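Local coordinates for protein imidazolonepropionase (Unidentified, PDB 2Q09) that hydrolyses a carbon-nitrogen bond of imidazolone-5-propanoate to give N-formimidoyl-L-glutamate, the third step of histidine degradation, at residues P66-D70 with E133-T137; I76-S80 with T107-T111; L155-R159 with G206-A210; I199-A203 with A231-L237; I274-A278 with A304-V310. One frame throughout, in Å; residues are numbered along the deposited sequence.

Interaction 1: residues P66-D70 with E133-T137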
loop_
_atom_site.group_PDB
_atom_site.type_symbol
_atom_site.label_atom_id
_atom_site.label_comp_id
_atom_site.label_asym_id
_atom_site.label_seq_id
_atom_site.Cartn_x
_atom_site.Cartn_y
_atom_site.Cartn_z
ATOM N N PRO A 66 4.474 14.850 -4.791
ATOM C CA PRO A 66 4.107 13.713 -5.642
ATOM C C PRO A 66 2.792 13.179 -5.060
ATOM O O PRO A 66 2.458 13.503 -3.908
ATOM C CB PRO A 66 5.220 12.712 -5.393
ATOM C CG PRO A 66 6.404 13.574 -5.054
ATOM C CD PRO A 66 5.771 14.618 -4.137
ATOM N N GLY A 67 2.032 12.412 -5.841
ATOM C CA GLY A 67 0.786 11.871 -5.328
ATOM C C GLY A 67 1.135 10.855 -4.259
ATOM O O GLY A 67 2.173 10.201 -4.360
ATOM N N LEU A 68 0.293 10.696 -3.247
ATOM C CA LEU A 68 0.599 9.741 -2.187
ATOM C C LEU A 68 0.326 8.313 -2.658
ATOM O O LEU A 68 -0.507 8.076 -3.541
ATOM C CB LEU A 68 -0.212 10.057 -0.927
ATOM C CG LEU A 68 -0.143 11.510 -0.432
ATOM C CD1 LEU A 68 -0.872 11.616 0.898
ATOM C CD2 LEU A 68 1.311 11.970 -0.293
ATOM N N ILE A 69 1.054 7.373 -2.066
ATOM C CA ILE A 69 0.926 5.968 -2.412
ATOM C C ILE A 69 0.697 5.105 -1.168
ATOM O O ILE A 69 1.485 5.175 -0.222
ATOM C CB ILE A 69 2.215 5.501 -3.125
ATOM C CG1 ILE A 69 2.469 6.396 -4.346
ATOM C CG2 ILE A 69 2.112 4.038 -3.543
ATOM C CD1 ILE A 69 3.802 6.146 -5.033
ATOM N N ASP A 70 -0.365 4.298 -1.192
ATOM C CA ASP A 70 -0.716 3.386 -0.089
ATOM C C ASP A 70 -0.417 1.995 -0.647
ATOM O O ASP A 70 -1.237 1.407 -1.357
ATOM C CB ASP A 70 -2.209 3.524 0.248
ATOM C CG ASP A 70 -2.549 3.028 1.639
ATOM O OD1 ASP A 70 -3.732 3.149 2.015
ATOM O OD2 ASP A 70 -1.651 2.530 2.353
ATOM N N GLU A 133 -7.602 12.295 0.122
ATOM C CA GLU A 133 -6.461 12.511 1.006
ATOM C C GLU A 133 -5.223 12.754 0.154
ATOM O O GLU A 133 -4.178 13.149 0.669
ATOM C CB GLU A 133 -6.172 11.291 1.882
ATOM C CG GLU A 133 -7.143 11.026 2.996
ATOM C CD GLU A 133 -6.530 10.157 4.089
ATOM O OE1 GLU A 133 -5.758 9.235 3.757
ATOM O OE2 GLU A 133 -6.828 10.394 5.277
ATOM N N GLY A 134 -5.331 12.471 -1.140
ATOM C CA GLY A 134 -4.199 12.665 -2.029
ATOM C C GLY A 134 -3.558 11.374 -2.517
ATOM O O GLY A 134 -2.494 11.410 -3.129
ATOM N N VAL A 135 -4.186 10.230 -2.261
ATOM C CA VAL A 135 -3.613 8.961 -2.715
ATOM C C VAL A 135 -3.882 8.798 -4.213
ATOM O O VAL A 135 -5.031 8.854 -4.652
ATOM C CB VAL A 135 -4.217 7.762 -1.961
ATOM C CG1 VAL A 135 -3.642 6.455 -2.514
ATOM C CG2 VAL A 135 -3.896 7.871 -0.460
ATOM N N THR A 136 -2.826 8.603 -4.996
ATOM C CA THR A 136 -2.974 8.466 -6.443
ATOM C C THR A 136 -2.658 7.062 -6.937
ATOM O O THR A 136 -2.952 6.720 -8.082
ATOM C CB THR A 136 -2.098 9.496 -7.176
ATOM O OG1 THR A 136 -0.759 9.429 -6.673
ATOM C CG2 THR A 136 -2.654 10.900 -6.960
ATOM N N THR A 137 -2.054 6.253 -6.073
ATOM C CA THR A 137 -1.750 4.858 -6.389
ATOM C C THR A 137 -2.025 4.045 -5.129
ATOM O O THR A 137 -1.513 4.366 -4.050
ATOM C CB THR A 137 -0.271 4.635 -6.783
ATOM O OG1 THR A 137 0.010 5.299 -8.019
ATOM C CG2 THR A 137 0.010 3.139 -6.944
#

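Interaction 2: residues I76-S80 with T107-T111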
loop_
_atom_site.group_PDB
_atom_site.type_symbol
_atom_site.label_atom_id
_atom_site.label_comp_id
_atom_site.label_asym_id
_atom_site.label_seq_id
_atom_site.Cartn_x
_atom_site.Cartn_y
_atom_site.Cartn_z
ATOM N N ILE A 76 -10.816 -4.323 -0.251
ATOM C CA ILE A 76 -11.926 -5.033 -0.883
ATOM C C ILE A 76 -12.416 -6.138 0.054
ATOM O O ILE A 76 -11.665 -7.070 0.373
ATOM C CB ILE A 76 -11.501 -5.674 -2.219
ATOM C CG1 ILE A 76 -11.379 -4.587 -3.296
ATOM C CG2 ILE A 76 -12.517 -6.755 -2.640
ATOM C CD1 ILE A 76 -10.936 -5.133 -4.670
ATOM N N PHE A 77 -13.664 -6.037 0.494
ATOM C CA PHE A 77 -14.207 -7.047 1.391
ATOM C C PHE A 77 -15.670 -6.766 1.671
ATOM O O PHE A 77 -16.144 -5.639 1.472
ATOM C CB PHE A 77 -13.426 -7.049 2.713
ATOM C CG PHE A 77 -13.533 -5.755 3.480
ATOM C CD1 PHE A 77 -14.634 -5.503 4.282
ATOM C CD2 PHE A 77 -12.551 -4.776 3.369
ATOM C CE1 PHE A 77 -14.774 -4.299 4.960
ATOM C CE2 PHE A 77 -12.672 -3.558 4.041
ATOM C CZ PHE A 77 -13.788 -3.319 4.843
ATOM N N ALA A 78 -16.374 -7.801 2.121
ATOM C CA ALA A 78 -17.785 -7.673 2.477
ATOM C C ALA A 78 -17.935 -7.996 3.958
ATOM O O ALA A 78 -16.981 -8.433 4.603
ATOM C CB ALA A 78 -18.642 -8.636 1.643
ATOM N N GLY A 79 -19.133 -7.782 4.493
ATOM C CA GLY A 79 -19.382 -8.074 5.891
ATOM C C GLY A 79 -18.829 -7.033 6.845
ATOM O O GLY A 79 -18.216 -6.036 6.428
ATOM N N SER A 80 -19.041 -7.264 8.138
ATOM C CA SER A 80 -18.557 -6.354 9.168
ATOM C C SER A 80 -18.165 -7.137 10.420
ATOM O O SER A 80 -18.906 -8.013 10.880
ATOM C CB SER A 80 -19.642 -5.332 9.525
ATOM O OG SER A 80 -19.180 -4.419 10.510
ATOM N N THR A 107 -15.165 -12.866 7.525
ATOM C CA THR A 107 -14.951 -11.958 6.405
ATOM C C THR A 107 -14.861 -12.784 5.118
ATOM O O THR A 107 -15.323 -12.365 4.056
ATOM C CB THR A 107 -13.653 -11.145 6.571
ATOM O OG1 THR A 107 -13.767 -10.281 7.710
ATOM C CG2 THR A 107 -13.409 -10.291 5.338
ATOM N N VAL A 108 -14.246 -13.957 5.214
ATOM C CA VAL A 108 -14.122 -14.833 4.055
ATOM C C VAL A 108 -15.500 -15.301 3.573
ATOM O O VAL A 108 -15.810 -15.265 2.378
ATOM C CB VAL A 108 -13.256 -16.064 4.386
ATOM C CG1 VAL A 108 -13.277 -17.047 3.213
ATOM C CG2 VAL A 108 -11.827 -15.626 4.664
ATOM N N ARG A 109 -16.345 -15.729 4.504
ATOM C CA ARG A 109 -17.677 -16.183 4.120
ATOM C C ARG A 109 -18.495 -15.037 3.520
ATOM O O ARG A 109 -19.168 -15.206 2.500
ATOM C CB ARG A 109 -18.409 -16.773 5.330
ATOM C CG ARG A 109 -17.726 -18.009 5.919
ATOM C CD ARG A 109 -18.607 -18.664 6.964
ATOM N NE ARG A 109 -17.945 -19.736 7.707
ATOM C CZ ARG A 109 -17.376 -20.802 7.159
ATOM N NH1 ARG A 109 -17.371 -20.959 5.844
ATOM N NH2 ARG A 109 -16.817 -21.726 7.928
ATOM N N ALA A 110 -18.438 -13.873 4.150
ATOM C CA ALA A 110 -19.180 -12.725 3.648
ATOM C C ALA A 110 -18.678 -12.316 2.263
ATOM O O ALA A 110 -19.468 -11.959 1.384
ATOM C CB ALA A 110 -19.051 -11.548 4.618
ATOM N N THR A 111 -17.361 -12.355 2.067
ATOM C CA THR A 111 -16.786 -11.952 0.788
ATOM C C THR A 111 -17.054 -12.983 -0.314
ATOM O O THR A 111 -17.308 -12.614 -1.458
ATOM C CB THR A 111 -15.269 -11.680 0.921
ATOM O OG1 THR A 111 -15.062 -10.649 1.897
ATOM C CG2 THR A 111 -14.675 -11.211 -0.405
HETATM O O HOH W 1 -15.837 -8.583 7.339
#

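Interaction 3: residues L155-R159 with G206-A210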
loop_
_atom_site.group_PDB
_atom_site.type_symbol
_atom_site.label_atom_id
_atom_site.label_comp_id
_atom_site.label_asym_id
_atom_site.label_seq_id
_atom_site.Cartn_x
_atom_site.Cartn_y
_atom_site.Cartn_z
ATOM N N LEU A 155 -9.596 -9.697 -7.447
ATOM C CA LEU A 155 -8.644 -9.034 -8.333
ATOM C C LEU A 155 -9.379 -8.305 -9.450
ATOM O O LEU A 155 -8.954 -7.232 -9.876
ATOM C CB LEU A 155 -7.658 -10.049 -8.921
ATOM C CG LEU A 155 -6.836 -10.850 -7.905
ATOM C CD1 LEU A 155 -5.905 -11.795 -8.650
ATOM C CD2 LEU A 155 -6.024 -9.901 -7.013
ATOM N N ARG A 156 -10.477 -8.884 -9.931
ATOM C CA ARG A 156 -11.243 -8.230 -10.984
ATOM C C ARG A 156 -11.887 -6.955 -10.453
ATOM O O ARG A 156 -11.956 -5.957 -11.156
ATOM C CB ARG A 156 -12.316 -9.171 -11.548
ATOM C CG ARG A 156 -11.747 -10.234 -12.491
ATOM C CD ARG A 156 -12.843 -10.873 -13.343
ATOM N NE ARG A 156 -13.744 -11.702 -12.552
ATOM C CZ ARG A 156 -13.497 -12.957 -12.205
ATOM N NH1 ARG A 156 -12.374 -13.550 -12.581
ATOM N NH2 ARG A 156 -14.379 -13.617 -11.476
ATOM N N VAL A 157 -12.382 -6.992 -9.219
ATOM C CA VAL A 157 -12.993 -5.803 -8.636
ATOM C C VAL A 157 -11.920 -4.716 -8.519
ATOM O O VAL A 157 -12.193 -3.539 -8.756
ATOM C CB VAL A 157 -13.572 -6.083 -7.228
ATOM C CG1 VAL A 157 -13.961 -4.764 -6.545
ATOM C CG2 VAL A 157 -14.801 -6.981 -7.336
ATOM N N ALA A 158 -10.709 -5.118 -8.149
ATOM C CA ALA A 158 -9.610 -4.166 -8.015
ATOM C C ALA A 158 -9.349 -3.478 -9.363
ATOM O O ALA A 158 -9.243 -2.253 -9.429
ATOM C CB ALA A 158 -8.357 -4.875 -7.517
ATOM N N ARG A 159 -9.254 -4.263 -10.433
ATOM C CA ARG A 159 -9.045 -3.696 -11.763
ATOM C C ARG A 159 -10.199 -2.755 -12.100
ATOM O O ARG A 159 -9.981 -1.703 -12.694
ATOM C CB ARG A 159 -8.988 -4.793 -12.835
ATOM C CG ARG A 159 -7.768 -5.701 -12.786
ATOM C CD ARG A 159 -6.446 -4.954 -13.013
ATOM N NE ARG A 159 -5.342 -5.906 -13.137
ATOM C CZ ARG A 159 -4.072 -5.647 -12.832
ATOM N NH1 ARG A 159 -3.715 -4.452 -12.377
ATOM N NH2 ARG A 159 -3.155 -6.599 -12.974
ATOM N N GLY A 206 -4.012 -11.930 -16.443
ATOM C CA GLY A 206 -3.360 -10.648 -16.210
ATOM C C GLY A 206 -3.989 -9.918 -15.034
ATOM O O GLY A 206 -4.067 -8.686 -15.020
ATOM N N LEU A 207 -4.428 -10.676 -14.035
ATOM C CA LEU A 207 -5.085 -10.097 -12.868
ATOM C C LEU A 207 -4.200 -9.777 -11.664
ATOM O O LEU A 207 -4.628 -9.044 -10.767
ATOM C CB LEU A 207 -6.223 -11.013 -12.407
ATOM C CG LEU A 207 -7.446 -11.089 -13.326
ATOM C CD1 LEU A 207 -8.468 -12.049 -12.736
ATOM C CD2 LEU A 207 -8.057 -9.695 -13.474
ATOM N N ALA A 208 -2.980 -10.309 -11.631
ATOM C CA ALA A 208 -2.102 -10.069 -10.488
ATOM C C ALA A 208 -0.764 -9.416 -10.824
ATOM O O ALA A 208 -0.029 -9.901 -11.680
ATOM C CB ALA A 208 -1.855 -11.383 -9.742
ATOM N N ASP A 209 -0.453 -8.319 -10.143
ATOM C CA ASP A 209 0.811 -7.626 -10.359
ATOM C C ASP A 209 1.859 -8.187 -9.404
ATOM O O ASP A 209 3.058 -8.021 -9.627
ATOM C CB ASP A 209 0.654 -6.119 -10.130
ATOM C CG ASP A 209 -0.309 -5.484 -11.105
ATOM O OD1 ASP A 209 -0.225 -5.808 -12.309
ATOM O OD2 ASP A 209 -1.144 -4.659 -10.672
ATOM N N ALA A 210 1.405 -8.854 -8.348
ATOM C CA ALA A 210 2.318 -9.436 -7.367
ATOM C C ALA A 210 1.640 -10.530 -6.549
ATOM O O ALA A 210 0.415 -10.684 -6.603
ATOM C CB ALA A 210 2.847 -8.351 -6.439
HETATM O O HOH W 2 -0.999 -3.987 -13.712
#

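Interaction 4: residues I199-A203 with A231-L237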
loop_
_atom_site.group_PDB
_atom_site.type_symbol
_atom_site.label_atom_id
_atom_site.label_comp_id
_atom_site.label_asym_id
_atom_site.label_seq_id
_atom_site.Cartn_x
_atom_site.Cartn_y
_atom_site.Cartn_z
ATOM N N ILE A 199 -2.485 -19.210 -9.040
ATOM C CA ILE A 199 -1.478 -18.324 -9.614
ATOM C C ILE A 199 -1.509 -18.415 -11.148
ATOM O O ILE A 199 -1.532 -17.397 -11.837
ATOM C CB ILE A 199 -0.069 -18.641 -9.040
ATOM C CG1 ILE A 199 0.023 -18.093 -7.609
ATOM C CG2 ILE A 199 1.015 -18.044 -9.916
ATOM C CD1 ILE A 199 1.384 -18.304 -6.918
ATOM N N PRO A 200 -1.534 -19.638 -11.705
ATOM C CA PRO A 200 -1.572 -19.754 -13.170
ATOM C C PRO A 200 -2.792 -19.073 -13.800
ATOM O O PRO A 200 -2.668 -18.375 -14.809
ATOM C CB PRO A 200 -1.568 -21.264 -13.397
ATOM C CG PRO A 200 -0.687 -21.736 -12.283
ATOM C CD PRO A 200 -1.212 -20.941 -11.092
ATOM N N ALA A 201 -3.967 -19.269 -13.204
ATOM C CA ALA A 201 -5.186 -18.663 -13.741
ATOM C C ALA A 201 -5.145 -17.140 -13.611
ATOM O O ALA A 201 -5.578 -16.410 -14.509
ATOM C CB ALA A 201 -6.417 -19.215 -13.019
ATOM N N ALA A 202 -4.625 -16.667 -12.485
ATOM C CA ALA A 202 -4.536 -15.233 -12.242
ATOM C C ALA A 202 -3.588 -14.580 -13.238
ATOM O O ALA A 202 -3.882 -13.518 -13.781
ATOM C CB ALA A 202 -4.063 -14.966 -10.807
ATOM N N ALA A 203 -2.450 -15.223 -13.471
ATOM C CA ALA A 203 -1.446 -14.712 -14.398
ATOM C C ALA A 203 -1.968 -14.727 -15.832
ATOM O O ALA A 203 -1.797 -13.760 -16.577
ATOM C CB ALA A 203 -0.178 -15.546 -14.292
ATOM N N ALA A 231 6.232 -20.623 -7.437
ATOM C CA ALA A 231 5.202 -20.578 -8.464
ATOM C C ALA A 231 5.118 -19.172 -9.054
ATOM O O ALA A 231 5.073 -18.998 -10.273
ATOM C CB ALA A 231 3.862 -20.982 -7.867
ATOM N N ALA A 232 5.101 -18.172 -8.180
ATOM C CA ALA A 232 5.034 -16.784 -8.617
ATOM C C ALA A 232 6.182 -16.574 -9.596
ATOM O O ALA A 232 5.996 -16.054 -10.696
ATOM C CB ALA A 232 5.185 -15.851 -7.424
ATOM N N ASP A 233 7.367 -17.001 -9.170
ATOM C CA ASP A 233 8.586 -16.894 -9.964
ATOM C C ASP A 233 8.382 -17.439 -11.379
ATOM O O ASP A 233 8.745 -16.796 -12.358
ATOM C CB ASP A 233 9.709 -17.676 -9.268
ATOM C CG ASP A 233 11.048 -17.537 -9.965
ATOM O OD1 ASP A 233 11.978 -18.285 -9.608
ATOM O OD2 ASP A 233 11.178 -16.679 -10.861
ATOM N N GLN A 234 7.805 -18.630 -11.474
ATOM C CA GLN A 234 7.562 -19.285 -12.756
ATOM C C GLN A 234 6.670 -18.486 -13.700
ATOM O O GLN A 234 6.773 -18.625 -14.917
ATOM C CB GLN A 234 6.948 -20.664 -12.523
ATOM C CG GLN A 234 7.835 -21.625 -11.735
ATOM C CD GLN A 234 9.025 -22.136 -12.529
ATOM O OE1 GLN A 234 9.938 -21.384 -12.854
ATOM N NE2 GLN A 234 9.018 -23.422 -12.841
ATOM N N TYR A 235 5.794 -17.650 -13.150
ATOM C CA TYR A 235 4.903 -16.848 -13.983
ATOM C C TYR A 235 5.335 -15.395 -14.083
ATOM O O TYR A 235 4.596 -14.547 -14.575
ATOM C CB TYR A 235 3.462 -16.961 -13.469
ATOM C CG TYR A 235 2.836 -18.280 -13.853
ATOM C CD1 TYR A 235 2.166 -18.428 -15.066
ATOM C CD2 TYR A 235 3.010 -19.408 -13.055
ATOM C CE1 TYR A 235 1.688 -19.675 -15.481
ATOM C CE2 TYR A 235 2.541 -20.658 -13.458
ATOM C CZ TYR A 235 1.884 -20.783 -14.672
ATOM O OH TYR A 235 1.448 -22.018 -15.090
ATOM N N GLY A 236 6.550 -15.117 -13.623
ATOM C CA GLY A 236 7.082 -13.769 -13.687
ATOM C C GLY A 236 6.334 -12.735 -12.876
ATOM O O GLY A 236 6.187 -11.589 -13.301
ATOM N N LEU A 237 5.859 -13.133 -11.701
ATOM C CA LEU A 237 5.135 -12.225 -10.825
ATOM C C LEU A 237 6.009 -11.853 -9.636
ATOM O O LEU A 237 6.676 -12.708 -9.062
ATOM C CB LEU A 237 3.852 -12.880 -10.310
ATOM C CG LEU A 237 2.834 -13.390 -11.332
ATOM C CD1 LEU A 237 1.667 -14.019 -10.602
ATOM C CD2 LEU A 237 2.359 -12.246 -12.211
#

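Interaction 5: residues I274-A278 with A304-V310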
loop_
_atom_site.group_PDB
_atom_site.type_symbol
_atom_site.label_atom_id
_atom_site.label_comp_id
_atom_site.label_asym_id
_atom_site.label_seq_id
_atom_site.Cartn_x
_atom_site.Cartn_y
_atom_site.Cartn_z
ATOM N N ILE A 274 17.345 -8.045 8.803
ATOM C CA ILE A 274 17.600 -6.663 8.423
ATOM C C ILE A 274 18.782 -6.600 7.465
ATOM O O ILE A 274 18.753 -5.860 6.481
ATOM C CB ILE A 274 17.884 -5.790 9.668
ATOM C CG1 ILE A 274 16.609 -5.677 10.514
ATOM C CG2 ILE A 274 18.382 -4.415 9.246
ATOM C CD1 ILE A 274 16.753 -4.809 11.742
ATOM N N GLN A 275 19.808 -7.393 7.748
ATOM C CA GLN A 275 20.993 -7.433 6.902
ATOM C C GLN A 275 20.623 -7.942 5.511
ATOM O O GLN A 275 21.145 -7.465 4.507
ATOM C CB GLN A 275 22.065 -8.342 7.517
ATOM C CG GLN A 275 22.465 -7.986 8.946
ATOM C CD GLN A 275 22.563 -6.490 9.186
ATOM O OE1 GLN A 275 23.043 -5.738 8.338
ATOM N NE2 GLN A 275 22.122 -6.057 10.360
ATOM N N ALA A 276 19.712 -8.913 5.460
ATOM C CA ALA A 276 19.272 -9.485 4.194
ATOM C C ALA A 276 18.493 -8.448 3.405
ATOM O O ALA A 276 18.678 -8.311 2.197
ATOM C CB ALA A 276 18.401 -10.710 4.447
ATOM N N LEU A 277 17.610 -7.723 4.086
ATOM C CA LEU A 277 16.817 -6.696 3.425
ATOM C C LEU A 277 17.718 -5.619 2.832
ATOM O O LEU A 277 17.528 -5.205 1.693
ATOM C CB LEU A 277 15.827 -6.060 4.412
ATOM C CG LEU A 277 14.861 -7.023 5.115
ATOM C CD1 LEU A 277 13.748 -6.226 5.779
ATOM C CD2 LEU A 277 14.274 -8.002 4.110
ATOM N N ALA A 278 18.694 -5.166 3.609
ATOM C CA ALA A 278 19.618 -4.128 3.162
ATOM C C ALA A 278 20.368 -4.555 1.906
ATOM O O ALA A 278 20.530 -3.779 0.970
ATOM C CB ALA A 278 20.616 -3.801 4.273
ATOM N N ALA A 304 17.041 -0.001 14.242
ATOM C CA ALA A 304 17.957 -0.889 13.526
ATOM C C ALA A 304 17.795 -0.788 12.010
ATOM O O ALA A 304 18.785 -0.813 11.271
ATOM C CB ALA A 304 17.759 -2.331 13.982
ATOM N N LEU A 305 16.556 -0.677 11.541
ATOM C CA LEU A 305 16.311 -0.554 10.107
ATOM C C LEU A 305 16.954 0.730 9.596
ATOM O O LEU A 305 17.517 0.763 8.503
ATOM C CB LEU A 305 14.810 -0.524 9.811
ATOM C CG LEU A 305 14.059 -1.849 9.942
ATOM C CD1 LEU A 305 12.556 -1.583 9.813
ATOM C CD2 LEU A 305 14.524 -2.831 8.857
ATOM N N ARG A 306 16.861 1.790 10.387
ATOM C CA ARG A 306 17.462 3.052 9.999
ATOM C C ARG A 306 18.975 2.915 9.936
ATOM O O ARG A 306 19.601 3.328 8.958
ATOM C CB ARG A 306 17.085 4.166 10.976
ATOM C CG ARG A 306 15.849 4.926 10.574
ATOM C CD ARG A 306 15.863 6.324 11.167
ATOM N NE ARG A 306 15.676 6.306 12.612
ATOM C CZ ARG A 306 14.551 6.661 13.222
ATOM N NH1 ARG A 306 13.508 7.065 12.513
ATOM N NH2 ARG A 306 14.476 6.622 14.544
ATOM N N LYS A 307 19.564 2.340 10.984
ATOM C CA LYS A 307 21.012 2.167 11.016
ATOM C C LYS A 307 21.514 1.391 9.808
ATOM O O LYS A 307 22.605 1.665 9.306
ATOM C CB LYS A 307 21.433 1.443 12.289
ATOM C CG LYS A 307 21.292 2.289 13.536
ATOM C CD LYS A 307 21.676 1.498 14.769
ATOM C CE LYS A 307 21.605 2.363 16.009
ATOM N NZ LYS A 307 21.792 1.557 17.246
ATOM N N ALA A 308 20.723 0.428 9.341
ATOM C CA ALA A 308 21.105 -0.390 8.188
ATOM C C ALA A 308 20.729 0.256 6.859
ATOM O O ALA A 308 21.030 -0.284 5.799
ATOM C CB ALA A 308 20.476 -1.777 8.294
ATOM N N GLY A 309 20.070 1.407 6.913
ATOM C CA GLY A 309 19.698 2.092 5.686
ATOM C C GLY A 309 18.572 1.441 4.898
ATOM O O GLY A 309 18.426 1.690 3.703
ATOM N N VAL A 310 17.772 0.608 5.553
ATOM C CA VAL A 310 16.664 -0.045 4.862
ATOM C C VAL A 310 15.527 0.958 4.712
ATOM O O VAL A 310 15.041 1.508 5.699
ATOM C CB VAL A 310 16.153 -1.270 5.642
ATOM C CG1 VAL A 310 14.925 -1.864 4.953
ATOM C CG2 VAL A 310 17.246 -2.320 5.728
#

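Interaction 1: residues P66-D70 with E133-T137
Leu68 lays its side chain over the helix end and the start of the strand that follows it: CD1 comes within 3.7 Å of Glu133 O, and CB is 4.3 Å from Val135 CG2. The backbones pair in parallel register, Leu68 with Val135 and Ile69 with Thr137, their CA atoms 4.3 and 4.9 Å apart. The one-residue shift between these bridges marks a beta bulge, and Leu68 O spans it, accepting from Thr136 N at 2.8 Å and weakly from Thr137 N at 3.5 Å. Leu68 N to Gly134 O (2.9 Å) and Asp70 N to Thr137 O (3.1 Å) complete the ladder. Gly67, whose CA lies 3.2 Å from Thr136 OG1, has no room for a CB. Gly134, at phi 109°, ends the preceding helix in a Schellman motif. These are adjacent barrel strands, 63-73 and 135-141: helix 328-339 touches Leu68 and Val135, helix 352-357 packs on Ile69, and Asp70 bonds Ser315 and Ser316 near the iron ligand Asp317.

Interaction 2: residues I76-S80 with T107-T111
Thr111 adopts the m rotamer (chi1 -59°), which lays its hydroxyl back along the helix, where OG1 donates to Thr107 O at 2.8 Å. That leaves the same oxygen placed to accept from the loop: Ala78 N to Thr111 OG1 measures 3.1 Å, with a nearly straight N-H...O angle of 166°. Thr107, one turn earlier and also m (chi1 -65°), holds OG1 2.7 Å from a water that in turn donates to Ala78 O at 3.0 Å; its hydroxyl is also hydrogen-bonded to Arg81, a residue of the inhibitor pocket. Phe77, with chi1 at 63° (p), carries its ring away from the helix into a cation-pi contact with Arg126, while its CB remains 4.2 Å from Thr107 CG2. Small groups make the apolar fit. Ala78 CB lies 3.4 Å from Ala110 O and 4.2 Å from Ala110 CB, and Gly79 CA is 3.7 Å from Ala110 CB, so that a CB on Gly79 would clash. Both polar backbone atoms of Ala78 are thus tied to helix 104-113, N directly and O through water, consistent with the loop after strand 63-73 and this helix being held together beside the inhibitor pocket.

Interaction 3: residues L155-R159 with G206-A210
The guanidinium of Arg159 reaches from helix 148-164 to the loop before strand 210-213 and finds acceptors near its own plane. NH2 donates to Gly206 O at 3.1 Å and to Asp209 OD1 at 3.1 Å, the latter almost straight at 174°; NH1 donates to Asp209 OD2, again at 3.1 Å. The two nitrogens therefore grip both carboxylate oxygens in a bidentate salt bridge. A water donates to Asp209 OD1 at 2.4 Å and weakly accepts from Arg159 NH1 at 3.1 Å. Asp209 has a further partner, since OD2 accepts from the backbone N of Thr171 on strand 168-176, while Leu207 O is taken by the hydroxyl of that same threonine. Arg156 turns its charge elsewhere, to Glu116, and offers its aliphatic part here, CG lying 3.8 Å from Leu207 CD1. Next to the polar network Leu155 CD1 packs against Leu207 CB at 3.9 Å and Ala208 CB at 4.2 Å. Gly206, with phi 63°, closes helix 187-204 in a Schellman motif, and its carbonyl then faces Arg159. Helix termination followed by a short turn into the next parallel strand, here contacted by the preceding barrel helix, is the recurring alpha-to-beta connection of a TIM barrel.

Interaction 4: residues I199-A203 with A231-L237
Two successive outer helices of the barrel, 187-204 and 222-234, meet here near their C-terminal ends, and the second closes with a Schellman motif. Its evidence is the pair of bonds Leu237 N to Ala232 O (3.1 Å) and Gly236 N to Asp233 O (3.0 Å), with Gly236 at phi 64°. Tyr235 points toward the first helix as the helical turn ends, and after Gly236 the chain brings Leu237 toward it as well. Tyr235 offers a ring face to Pro200: CA lies 4.1 Å from the ring centroid and 18° off its normal, a CH-pi contact, while Pro200 CG approaches Tyr235 CE2 to 3.6 Å. Ala203 CB reaches Tyr235 CD1 at 3.8 Å. Ile199, buried and pointing toward the partner, bridges several residues, with CD1 3.8 Å from Ala231 CB and CG2 4.0 Å from Tyr235 CD2 and 4.1 Å from Leu237 CD1. The contact is mainly apolar, and the two segments bury 310 Å² between them. Inward, Ala232 and Leu237 rest on Val211 of strand 210-213, which lies between these helices in the chain. Consecutive helices packed side by side outside the parallel strand that connects them are what successive beta-alpha units of an amidohydrolase TIM barrel produce.

Interaction 5: residues I274-A278 with A304-V310
Ala304 begins the run of contacts, its CB 3.5 Å from Ile274 CD1 on helix 271-280. Leu305 leaves its backbone sideways to that helix, yet CD2 arrives 3.9 Å from Ile274 CG1, and its side chain also touches Ala284 of strand 283-286. One turn on from Ala304, Ala308 points toward the partner: its CB is 3.5 Å from Ile274 CG2, and its O is 3.9 Å from Ala278 CB. With Val310 further on, Ile274 meets four residues of 304-310, consistent with the 85 Å² it buries. These are outer helices of the TIM barrel, with strand 283-286 and the short helix 288-293 between them in sequence. Gly309, at phi 72°, is where the second helix ends in a Schellman motif, marked by Gly309 N to Arg306 O at 2.8 Å and Val310 N to Leu305 O at 3.0 Å. The reversal turns Val310 toward helix 271-280, where CG2 lies 4.0 Å from Ala278 CB, 4.2 Å from Ile274 CG2 and 4.2 Å from Leu277 CB.

All five contacts belong to one amidohydrolase TIM barrel. Interaction 1 pairs two of its strands, and interaction 2 lies within the chain between them, with centres about 26 Å apart. Interactions 3 and 4 alternate along the sequence and touch: their centres are about 12 Å apart, Leu207 N probably bonds Ala202 O at 2.9 Å, and helix 187-204 leads from one into the other. Interaction 2 joins this group through Ile76 CD1, 3.6 Å from Val157 CG1. Interaction 5 comes last and stands apart, its centre about 36 Å from that of interaction 2, across the chain's centre. Together they join barrel strands and outer helices, with interaction 2 beside the inhibitor pocket and interactions 4 and 5 away from it.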